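Long-range contacts in ATP-dependent DNA helicase (Mycobacterium smegmatis, PDB 5V9X), which unwinds RNA:DNA hybrids as a 3'-to-5' helicase, probably by coupling ATP hydrolysis to movement along a bound single DNA strand: residues E574-E579 and R614-R619; D112-L117 and I138-R143. One frame throughout, in Å; residues are numbered along the deposited sequence.

Contact 1. Residues E574-E579 and R614-R619; sequences EEMVYE and RLPFWR. With nucleotides of chain B.
E575 and R619 are brought together by two torsions: CG of E575 stands anti to the carbonyl carbon (chi1 -63°) with the rest of the chain extended, while the arginine chain bends at chi3 (-56°) and turns its guanidinium back to the helix. This is short helix 574-578, in the Lhr winged-helix family region, held against the loop of residues 614-619, which has no regular secondary structure. The result is a side-on, two-nitrogen salt bridge. R619 NH2 lies 3.0 Å from OE1 of E575, which uses its syn lone pair and itself lies in the guanidinium plane, at the edge; R619 NE reaches E575 OE2 at 2.8 Å from a tilted direction, the two flat groups being 38° apart. D573 adds a second tie, accepting hydrogen bonds from the backbone N of E575 and of R619.

One residue on, M576 packs its CB against F617 O and runs its thioether along P616, with SD 3.7 Å from P616 CA; F617 N donates a weak hydrogen bond to M576 SD. W618 points away from the helix and offers one ring face to the bound DNA, where its CE3 lies nearest C2' of DT5 of chain B.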
loop_
_atom_site.group_PDB
_atom_site.type_symbol
_atom_site.label_atom_id
_atom_site.label_comp_id
_atom_site.label_asym_id
_atom_site.label_seq_id
_atom_site.Cartn_x
_atom_site.Cartn_y
_atom_site.Cartn_z
ATOM N N GLU A 574 3.938 17.544 7.483
ATOM C CA GLU A 574 5.263 17.601 8.097
ATOM C C GLU A 574 6.311 18.146 7.133
ATOM O O GLU A 574 7.230 18.859 7.554
ATOM C CB GLU A 574 5.660 16.208 8.596
ATOM C CG GLU A 574 7.101 16.073 9.057
ATOM C CD GLU A 574 7.370 14.741 9.732
ATOM O OE1 GLU A 574 6.425 14.175 10.322
ATOM O OE2 GLU A 574 8.520 14.255 9.671
ATOM N N GLU A 575 6.188 17.835 5.840
ATOM C CA GLU A 575 7.114 18.376 4.851
ATOM C C GLU A 575 6.812 19.837 4.542
ATOM O O GLU A 575 7.734 20.654 4.438
ATOM C CB GLU A 575 7.067 17.538 3.574
ATOM C CG GLU A 575 7.516 16.099 3.761
ATOM C CD GLU A 575 7.453 15.296 2.477
ATOM O OE1 GLU A 575 7.598 15.896 1.389
ATOM O OE2 GLU A 575 7.257 14.065 2.556
ATOM N N MET A 576 5.531 20.182 4.384
ATOM C CA MET A 576 5.156 21.581 4.192
ATOM C C MET A 576 5.624 22.439 5.361
ATOM O O MET A 576 6.046 23.586 5.170
ATOM C CB MET A 576 3.640 21.694 4.010
ATOM C CG MET A 576 3.088 23.111 4.119
ATOM S SD MET A 576 3.706 24.229 2.841
ATOM C CE MET A 576 3.090 25.799 3.445
ATOM N N VAL A 577 5.570 21.893 6.578
ATOM C CA VAL A 577 6.006 22.639 7.755
ATOM C C VAL A 577 7.519 22.822 7.758
ATOM O O VAL A 577 8.023 23.863 8.201
ATOM C CB VAL A 577 5.512 21.934 9.033
ATOM C CG1 VAL A 577 6.144 22.546 10.268
ATOM C CG2 VAL A 577 3.999 22.022 9.129
ATOM N N TYR A 578 8.270 21.832 7.260
ATOM C CA TYR A 578 9.726 21.950 7.224
ATOM C C TYR A 578 10.171 23.139 6.382
ATOM O O TYR A 578 11.262 23.680 6.598
ATOM C CB TYR A 578 10.345 20.659 6.688
ATOM C CG TYR A 578 11.858 20.633 6.730
ATOM C CD1 TYR A 578 12.535 20.338 7.906
ATOM C CD2 TYR A 578 12.610 20.896 5.591
ATOM C CE1 TYR A 578 13.916 20.311 7.950
ATOM C CE2 TYR A 578 13.991 20.870 5.625
ATOM C CZ TYR A 578 14.638 20.576 6.806
ATOM O OH TYR A 578 16.013 20.550 6.845
ATOM N N GLU A 579 9.347 23.557 5.424
ATOM C CA GLU A 579 9.590 24.757 4.627
ATOM C C GLU A 579 8.734 25.869 5.230
ATOM O O GLU A 579 7.582 26.075 4.843
ATOM C CB GLU A 579 9.268 24.500 3.160
ATOM C CG GLU A 579 10.103 23.383 2.545
ATOM C CD GLU A 579 9.411 22.694 1.385
ATOM O OE1 GLU A 579 8.264 23.069 1.063
ATOM O OE2 GLU A 579 10.015 21.771 0.796
ATOM N N ARG A 614 1.987 31.163 0.447
ATOM C CA ARG A 614 2.379 29.919 -0.195
ATOM C C ARG A 614 1.252 28.898 -0.103
ATOM O O ARG A 614 0.501 28.854 0.876
ATOM C CB ARG A 614 3.648 29.359 0.447
ATOM N N LEU A 615 1.136 28.078 -1.140
ATOM C CA LEU A 615 0.097 27.060 -1.185
ATOM C C LEU A 615 0.560 25.831 -0.414
ATOM O O LEU A 615 1.570 25.224 -0.792
ATOM C CB LEU A 615 -0.229 26.698 -2.629
ATOM C CG LEU A 615 -1.375 25.729 -2.933
ATOM C CD1 LEU A 615 -2.562 25.935 -2.006
ATOM C CD2 LEU A 615 -1.800 25.872 -4.388
ATOM N N PRO A 616 -0.124 25.446 0.675
ATOM C CA PRO A 616 0.314 24.285 1.464
ATOM C C PRO A 616 0.488 23.018 0.643
ATOM O O PRO A 616 -0.467 22.517 0.040
ATOM C CB PRO A 616 -0.810 24.132 2.496
ATOM C CG PRO A 616 -1.331 25.516 2.675
ATOM C CD PRO A 616 -1.243 26.159 1.316
ATOM N N PHE A 617 1.715 22.502 0.610
ATOM C CA PHE A 617 1.981 21.235 -0.056
ATOM C C PHE A 617 1.412 20.089 0.768
ATOM O O PHE A 617 1.668 19.986 1.972
ATOM C CB PHE A 617 3.483 21.043 -0.265
ATOM C CG PHE A 617 3.870 19.640 -0.657
ATOM C CD1 PHE A 617 3.765 19.215 -1.973
ATOM C CD2 PHE A 617 4.345 18.745 0.292
ATOM C CE1 PHE A 617 4.120 17.925 -2.334
ATOM C CE2 PHE A 617 4.701 17.453 -0.064
ATOM C CZ PHE A 617 4.588 17.044 -1.379
ATOM N N TRP A 618 0.637 19.227 0.119
ATOM C CA TRP A 618 0.027 18.075 0.769
ATOM C C TRP A 618 0.503 16.811 0.066
ATOM O O TRP A 618 0.165 16.579 -1.099
ATOM C CB TRP A 618 -1.498 18.159 0.733
ATOM C CG TRP A 618 -2.096 19.310 1.486
ATOM C CD1 TRP A 618 -2.593 20.466 0.956
ATOM C CD2 TRP A 618 -2.284 19.405 2.903
ATOM N NE1 TRP A 618 -3.074 21.277 1.957
ATOM C CE2 TRP A 618 -2.895 20.648 3.161
ATOM C CE3 TRP A 618 -1.986 18.564 3.980
ATOM C CZ2 TRP A 618 -3.219 21.067 4.448
ATOM C CZ3 TRP A 618 -2.314 18.978 5.255
ATOM C CH2 TRP A 618 -2.921 20.218 5.478
ATOM N N ARG A 619 1.286 16.000 0.769
ATOM C CA ARG A 619 1.561 14.634 0.341
ATOM C C ARG A 619 0.549 13.736 1.037
ATOM O O ARG A 619 0.624 13.538 2.256
ATOM C CB ARG A 619 2.991 14.217 0.674
ATOM C CG ARG A 619 3.346 12.822 0.176
ATOM C CD ARG A 619 4.708 12.372 0.679
ATOM N NE ARG A 619 5.763 13.318 0.328
ATOM C CZ ARG A 619 6.439 13.294 -0.816
ATOM N NH1 ARG A 619 6.172 12.368 -1.728
ATOM N NH2 ARG A 619 7.384 14.196 -1.049
ATOM P P DT B 5 -9.492 17.903 6.267
ATOM O OP1 DT B 5 -10.841 17.347 6.510
ATOM O OP2 DT B 5 -8.660 18.345 7.408
ATOM O "O5'" DT B 5 -8.639 16.838 5.435
ATOM C "C5'" DT B 5 -7.235 17.009 5.300
ATOM C "C4'" DT B 5 -6.679 16.096 4.223
ATOM O "O4'" DT B 5 -7.041 16.615 2.917
ATOM C "C3'" DT B 5 -5.162 15.973 4.215
ATOM O "O3'" DT B 5 -4.780 14.691 3.781
ATOM C "C2'" DT B 5 -4.742 17.037 3.216
ATOM C "C1'" DT B 5 -5.883 17.017 2.211
ATOM N N1 DT B 5 -6.133 18.354 1.606
ATOM C C2 DT B 5 -5.890 18.547 0.265
ATOM O O2 DT B 5 -5.486 17.666 -0.474
ATOM N N3 DT B 5 -6.144 19.815 -0.185
ATOM C C4 DT B 5 -6.602 20.890 0.557
ATOM O O4 DT B 5 -6.800 21.994 0.059
ATOM C C5 DT B 5 -6.830 20.621 1.958
ATOM C C7 DT B 5 -7.326 21.707 2.865
ATOM C C6 DT B 5 -6.584 19.382 2.409
#

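Contact 2. Residues D112-L117 and I138-R143; sequences DVERNL and ITVGVR. With nucleotides of chain B.
The carboxylate of E114 is the flat group on the helix side of this contact, and it meets the strand without a hydrogen bond: OE1 touches V142 at CG2, while OE2 comes to 3.7 Å from V140 O. The other flat group, the guanidinium of R143, receives OP1 of DG12 of chain B at its edge, in the guanidinium plane, and NH2 donates a hydrogen bond to that oxygen, modelled very short, so that its exact length is doubtful. Behind the carboxylate, the aliphatic part of E114 also packs on the valines. Its CG is anti to the backbone N (chi1 176°), and the extended chain crosses V142 and slides past V140 in the opposite direction, with CG 4.0 Å from CG1 of V140 and CB 3.7 Å from CG2 of V142. L117, at the end of the segment, adds CD1 at 4.2 Å from V140 CG1.

Helix 107-116 here covers strand 140-143, an edge strand of the first RecA-like parallel sheet. The axes of helix 112-116 and strand 140-143 run antiparallel at 171°, 8.9 Å apart at closest approach, as befits one helix of the beta-alpha-beta crossover leading from strand 100-103 to strand 140-143. V140 and V142 both face the helix, whereas G141, between them, has no side chain to offer it. I164 of the neighbouring strand touches E114, V140 and V142, and F80 of helix 75-88 packs on L117. Elsewhere on the helix, D112 forms a salt bridge with K372 and accepts a hydrogen bond from D390 N, both from the second RecA-like domain. Next to V142, R143 bends at chi2 to reach the DNA phosphate, with R152 NH1 close by its NH2.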
loop_
_atom_site.group_PDB
_atom_site.type_symbol
_atom_site.label_atom_id
_atom_site.label_comp_id
_atom_site.label_asym_id
_atom_site.label_seq_id
_atom_site.Cartn_x
_atom_site.Cartn_y
_atom_site.Cartn_z
ATOM N N ASP A 112 -10.628 -13.814 9.378
ATOM C CA ASP A 112 -11.542 -14.436 8.426
ATOM C C ASP A 112 -11.016 -15.781 7.939
ATOM O O ASP A 112 -11.808 -16.697 7.685
ATOM C CB ASP A 112 -11.796 -13.501 7.244
ATOM C CG ASP A 112 -13.048 -13.868 6.474
ATOM O OD1 ASP A 112 -14.127 -13.946 7.099
ATOM O OD2 ASP A 112 -12.958 -14.071 5.244
ATOM N N VAL A 113 -9.696 -15.923 7.807
ATOM C CA VAL A 113 -9.128 -17.212 7.428
ATOM C C VAL A 113 -9.360 -18.239 8.530
ATOM O O VAL A 113 -9.672 -19.404 8.254
ATOM C CB VAL A 113 -7.633 -17.068 7.091
ATOM C CG1 VAL A 113 -7.006 -18.431 6.866
ATOM C CG2 VAL A 113 -7.448 -16.205 5.861
ATOM N N GLU A 114 -9.214 -17.827 9.794
ATOM C CA GLU A 114 -9.440 -18.755 10.897
ATOM C C GLU A 114 -10.864 -19.286 10.883
ATOM O O GLU A 114 -11.093 -20.485 11.081
ATOM C CB GLU A 114 -9.145 -18.085 12.238
ATOM C CG GLU A 114 -9.460 -18.985 13.425
ATOM C CD GLU A 114 -9.300 -18.298 14.765
ATOM O OE1 GLU A 114 -9.495 -17.067 14.837
ATOM O OE2 GLU A 114 -8.981 -18.997 15.752
ATOM N N ARG A 115 -11.836 -18.405 10.645
ATOM C CA ARG A 115 -13.229 -18.830 10.615
ATOM C C ARG A 115 -13.507 -19.731 9.418
ATOM O O ARG A 115 -14.239 -20.721 9.537
ATOM C CB ARG A 115 -14.142 -17.606 10.595
ATOM C CG ARG A 115 -15.615 -17.936 10.557
ATOM C CD ARG A 115 -16.454 -16.724 10.894
ATOM N NE ARG A 115 -17.869 -17.069 10.982
ATOM C CZ ARG A 115 -18.819 -16.240 11.398
ATOM N NH1 ARG A 115 -18.514 -15.003 11.770
ATOM N NH2 ARG A 115 -20.078 -16.651 11.442
ATOM N N ASN A 116 -12.926 -19.411 8.260
ATOM C CA ASN A 116 -13.186 -20.177 7.047
ATOM C C ASN A 116 -12.465 -21.518 7.019
ATOM O O ASN A 116 -12.856 -22.397 6.243
ATOM C CB ASN A 116 -12.799 -19.362 5.814
ATOM C CG ASN A 116 -13.905 -18.427 5.369
ATOM O OD1 ASN A 116 -14.087 -17.349 5.932
ATOM N ND2 ASN A 116 -14.655 -18.840 4.351
ATOM N N LEU A 117 -11.422 -21.700 7.831
ATOM C CA LEU A 117 -10.792 -23.011 7.917
ATOM C C LEU A 117 -11.643 -24.015 8.679
ATOM O O LEU A 117 -11.319 -25.208 8.677
ATOM C CB LEU A 117 -9.415 -22.902 8.573
ATOM C CG LEU A 117 -8.291 -22.304 7.730
ATOM C CD1 LEU A 117 -7.036 -22.153 8.569
ATOM C CD2 LEU A 117 -8.020 -23.161 6.502
ATOM N N ILE A 138 -6.951 -30.999 14.565
ATOM C CA ILE A 138 -6.119 -29.974 13.945
ATOM C C ILE A 138 -6.455 -28.644 14.607
ATOM O O ILE A 138 -7.581 -28.144 14.476
ATOM C CB ILE A 138 -6.332 -29.908 12.427
ATOM C CG1 ILE A 138 -5.853 -31.206 11.768
ATOM C CG2 ILE A 138 -5.628 -28.697 11.839
ATOM C CD1 ILE A 138 -6.238 -31.334 10.309
ATOM N N THR A 139 -5.485 -28.069 15.312
ATOM C CA THR A 139 -5.686 -26.814 16.021
ATOM C C THR A 139 -5.330 -25.627 15.131
ATOM O O THR A 139 -4.466 -25.717 14.255
ATOM C CB THR A 139 -4.848 -26.777 17.301
ATOM O OG1 THR A 139 -3.477 -27.045 16.986
ATOM C CG2 THR A 139 -5.338 -27.820 18.285
ATOM N N VAL A 140 -6.020 -24.509 15.359
ATOM C CA VAL A 140 -5.848 -23.286 14.579
ATOM C C VAL A 140 -5.847 -22.107 15.542
ATOM O O VAL A 140 -6.807 -21.922 16.299
ATOM C CB VAL A 140 -6.958 -23.103 13.526
ATOM C CG1 VAL A 140 -6.716 -21.837 12.718
ATOM C CG2 VAL A 140 -7.053 -24.321 12.612
ATOM N N GLY A 141 -4.786 -21.301 15.508
ATOM C CA GLY A 141 -4.686 -20.147 16.371
ATOM C C GLY A 141 -4.369 -18.892 15.582
ATOM O O GLY A 141 -3.809 -18.941 14.486
ATOM N N VAL A 142 -4.747 -17.754 16.163
ATOM C CA VAL A 142 -4.474 -16.440 15.590
ATOM C C VAL A 142 -3.665 -15.644 16.601
ATOM O O VAL A 142 -4.082 -15.492 17.757
ATOM C CB VAL A 142 -5.761 -15.689 15.217
ATOM C CG1 VAL A 142 -5.432 -14.273 14.764
ATOM C CG2 VAL A 142 -6.495 -16.424 14.125
ATOM N N ARG A 143 -2.515 -15.134 16.166
ATOM C CA ARG A 143 -1.682 -14.256 16.978
ATOM C C ARG A 143 -1.543 -12.925 16.253
ATOM O O ARG A 143 -0.870 -12.841 15.220
ATOM C CB ARG A 143 -0.316 -14.881 17.247
ATOM C CG ARG A 143 0.707 -13.904 17.807
ATOM C CD ARG A 143 0.259 -13.289 19.127
ATOM N NE ARG A 143 1.147 -12.206 19.532
ATOM C CZ ARG A 143 2.332 -12.388 20.105
ATOM N NH1 ARG A 143 2.775 -13.615 20.345
ATOM N NH2 ARG A 143 3.080 -11.344 20.438
ATOM P P DG B 12 5.147 -9.972 22.749
ATOM O OP1 DG B 12 5.270 -10.831 21.551
ATOM O OP2 DG B 12 3.873 -9.923 23.502
ATOM O "O5'" DG B 12 6.307 -10.379 23.755
ATOM C "C5'" DG B 12 7.647 -10.107 23.409
ATOM C "C4'" DG B 12 8.504 -10.025 24.648
ATOM O "O4'" DG B 12 8.050 -8.925 25.468
ATOM C "C3'" DG B 12 8.467 -11.275 25.524
ATOM O "O3'" DG B 12 9.782 -11.737 25.738
ATOM C "C2'" DG B 12 7.797 -10.816 26.825
ATOM C "C1'" DG B 12 8.023 -9.312 26.817
ATOM N N9 DG B 12 6.954 -8.566 27.470
ATOM C C8 DG B 12 5.604 -8.814 27.387
ATOM N N7 DG B 12 4.878 -7.974 28.072
ATOM C C5 DG B 12 5.806 -7.111 28.643
ATOM C C6 DG B 12 5.610 -5.994 29.490
ATOM O O6 DG B 12 4.543 -5.534 29.920
ATOM N N1 DG B 12 6.819 -5.396 29.843
ATOM C C2 DG B 12 8.059 -5.823 29.426
ATOM N N2 DG B 12 9.110 -5.117 29.871
ATOM N N3 DG B 12 8.255 -6.867 28.631
ATOM C C4 DG B 12 7.088 -7.461 28.280
#

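Both contacts place a helix beside a segment that carries a DNA-touching residue, yet their chemistry differs. Contact 1 is a surface contact in the later part of the chain, where a short helix meets a loop without regular structure; charge pairing and a thioether hold it. Contact 2 is partly buried in a RecA-like sheet and relies on van der Waals packing of a glutamate and a leucine on two valines, with no hydrogen bond across it. The DNA is met through a ring face in contact 1 and through a charged edge in contact 2. They share no elements: their centres lie 45 Å apart, with the middle of the molecule between them, and both segments of contact 2 precede those of contact 1 in the sequence.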